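Local structure of glycosylation Associate Protein 3 (Streptococcus agalactiae serotype V, 6OYC) at residues S82-R87 with I121-A126. The protein is an accessory Sec system protein that probably acts in a complex with its partners Gap1 and Gap2 in the glycosylation and secretion of a surface adhesin. Residues are numbered along the deposited sequence; the frame is centred on the assembly and turned at random.
Sequences SSLFVR and ISLINA
Phe85 lies across Ile124, its ring face over the isoleucine's branch point: Ile124 CB makes a CH-pi contact 3.9 Å from the ring centroid, set toward the rim. Phe85 CG sits between the backbone N and the carbonyl carbon (chi1 66°). Ile124 CG2 comes within 3.4 Å of Phe85 CZ, Ile124 CD1 reaches Phe85 CE2, and Ala126 CB meets the ring edge in plane. Ile124 CD1 also touches Arg87 CB at 3.8 Å, while the arginine chain, extended from CG to NE, carries its guanidinium to a salt bridge with Glu89 and a cation-pi contact with Phe100. On the other face of the sheet, Val86 CG1 packs 3.4 Å from Ile121 CG2, Val86 CG2 faces Leu123 CD1, and Leu84 CD1 approaches Leu123 CG; strands 69-78 and 130-140 cover this buried layer. Between the two layers of side chains, Phe85 and Ile124 exchange two backbone hydrogen bonds, as do Arg87 and Ser122. Ala126 N adds a bond of 2.7 Å to Ser83 O just outside the ends of both strands. A water donates to Arg87 O and also bonds Ser122 OG, which is held further by Thr45 and Asn42. This is antiparallel pairing of the two central strands of a four-stranded sheet, packed face to face on a second antiparallel sheet as in the beta-sandwich of carbohydrate-binding, lectin-like domains.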
loop_
_atom_site.group_PDB
_atom_site.type_symbol
_atom_site.label_atom_id
_atom_site.label_comp_id
_atom_site.label_asym_id
_atom_site.label_seq_id
_atom_site.Cartn_x
_atom_site.Cartn_y
_atom_site.Cartn_z
ATOM N N SER C 82 -21.974 -2.113 -11.983
ATOM C CA SER C 82 -22.502 -0.784 -12.285
ATOM C C SER C 82 -22.946 -0.011 -11.039
ATOM O O SER C 82 -23.033 1.224 -11.090
ATOM C CB SER C 82 -23.679 -0.912 -13.265
ATOM O OG SER C 82 -24.857 -1.406 -12.630
ATOM N N SER C 83 -23.208 -0.700 -9.924
ATOM C CA SER C 83 -23.894 -0.109 -8.780
ATOM C C SER C 83 -22.965 0.529 -7.747
ATOM O O SER C 83 -23.464 1.071 -6.754
ATOM C CB SER C 83 -24.773 -1.162 -8.091
ATOM O OG SER C 83 -23.974 -2.112 -7.401
ATOM N N LEU C 84 -21.644 0.483 -7.938
ATOM C CA LEU C 84 -20.714 1.267 -7.121
ATOM C C LEU C 84 -19.833 2.096 -8.041
ATOM O O LEU C 84 -18.934 1.553 -8.688
ATOM C CB LEU C 84 -19.846 0.387 -6.216
ATOM C CG LEU C 84 -18.954 1.192 -5.252
ATOM C CD1 LEU C 84 -19.782 1.860 -4.138
ATOM C CD2 LEU C 84 -17.817 0.362 -4.655
ATOM N N PHE C 85 -20.053 3.409 -8.078
ATOM C CA PHE C 85 -19.294 4.248 -8.992
ATOM C C PHE C 85 -18.643 5.419 -8.255
ATOM O O PHE C 85 -18.827 5.623 -7.049
ATOM C CB PHE C 85 -20.164 4.725 -10.172
ATOM C CG PHE C 85 -21.279 5.653 -9.794
ATOM C CD1 PHE C 85 -22.531 5.150 -9.449
ATOM C CD2 PHE C 85 -21.096 7.028 -9.824
ATOM C CE1 PHE C 85 -23.575 6.008 -9.100
ATOM C CE2 PHE C 85 -22.134 7.892 -9.488
ATOM C CZ PHE C 85 -23.379 7.380 -9.126
ATOM N N VAL C 86 -17.836 6.168 -9.006
ATOM C CA VAL C 86 -16.971 7.199 -8.462
ATOM C C VAL C 86 -17.179 8.478 -9.265
ATOM O O VAL C 86 -17.122 8.467 -10.499
ATOM C CB VAL C 86 -15.489 6.767 -8.478
ATOM C CG1 VAL C 86 -14.601 7.869 -7.950
ATOM C CG2 VAL C 86 -15.289 5.516 -7.637
ATOM N N ARG C 87 -17.416 9.573 -8.562
ATOM C CA ARG C 87 -17.605 10.887 -9.150
ATOM C C ARG C 87 -16.460 11.796 -8.709
ATOM O O ARG C 87 -16.270 12.039 -7.505
ATOM C CB ARG C 87 -18.952 11.460 -8.721
ATOM C CG ARG C 87 -19.275 12.827 -9.284
ATOM C CD ARG C 87 -20.773 13.148 -9.048
ATOM N NE ARG C 87 -21.048 14.586 -9.125
ATOM C CZ ARG C 87 -22.069 15.127 -9.792
ATOM N NH1 ARG C 87 -22.930 14.356 -10.451
ATOM N NH2 ARG C 87 -22.234 16.447 -9.788
ATOM N N ILE C 121 -13.464 13.704 -4.715
ATOM C CA ILE C 121 -13.815 12.411 -5.289
ATOM C C ILE C 121 -14.763 11.730 -4.322
ATOM O O ILE C 121 -14.487 11.682 -3.121
ATOM C CB ILE C 121 -12.574 11.539 -5.559
ATOM C CG1 ILE C 121 -11.625 12.254 -6.528
ATOM C CG2 ILE C 121 -12.999 10.221 -6.116
ATOM C CD1 ILE C 121 -10.261 11.570 -6.706
ATOM N N SER C 122 -15.882 11.222 -4.837
ATOM C CA SER C 122 -16.929 10.634 -4.015
ATOM C C SER C 122 -17.226 9.213 -4.463
ATOM O O SER C 122 -17.405 8.953 -5.657
ATOM C CB SER C 122 -18.211 11.463 -4.074
ATOM O OG SER C 122 -18.043 12.682 -3.396
ATOM N N LEU C 123 -17.265 8.301 -3.498
ATOM C CA LEU C 123 -17.798 6.964 -3.703
ATOM C C LEU C 123 -19.313 7.037 -3.602
ATOM O O LEU C 123 -19.849 7.559 -2.617
ATOM C CB LEU C 123 -17.248 6.020 -2.639
ATOM C CG LEU C 123 -16.970 4.549 -2.898
ATOM C CD1 LEU C 123 -15.928 4.404 -4.003
ATOM C CD2 LEU C 123 -16.480 3.890 -1.590
ATOM N N ILE C 124 -20.010 6.539 -4.617
ATOM C CA ILE C 124 -21.464 6.633 -4.655
ATOM C C ILE C 124 -22.066 5.241 -4.814
ATOM O O ILE C 124 -21.704 4.499 -5.735
ATOM C CB ILE C 124 -21.939 7.580 -5.766
ATOM C CG1 ILE C 124 -21.320 8.960 -5.550
ATOM C CG2 ILE C 124 -23.447 7.673 -5.755
ATOM C CD1 ILE C 124 -21.745 9.987 -6.550
ATOM N N ASN C 125 -22.978 4.895 -3.902
ATOM C CA ASN C 125 -23.698 3.627 -3.928
ATOM C C ASN C 125 -24.965 3.792 -4.758
ATOM O O ASN C 125 -25.782 4.679 -4.477
ATOM C CB ASN C 125 -24.052 3.175 -2.507
ATOM C CG ASN C 125 -24.699 1.792 -2.471
ATOM O OD1 ASN C 125 -24.366 0.921 -3.272
ATOM N ND2 ASN C 125 -25.621 1.588 -1.538
ATOM N N ALA C 126 -25.126 2.936 -5.768
ATOM C CA ALA C 126 -26.308 2.962 -6.624
ATOM C C ALA C 126 -27.123 1.674 -6.489
ATOM O O ALA C 126 -27.246 0.909 -7.452
ATOM C CB ALA C 126 -25.893 3.186 -8.081
HETATM O O HOH W 1 -16.902 14.134 -5.824
#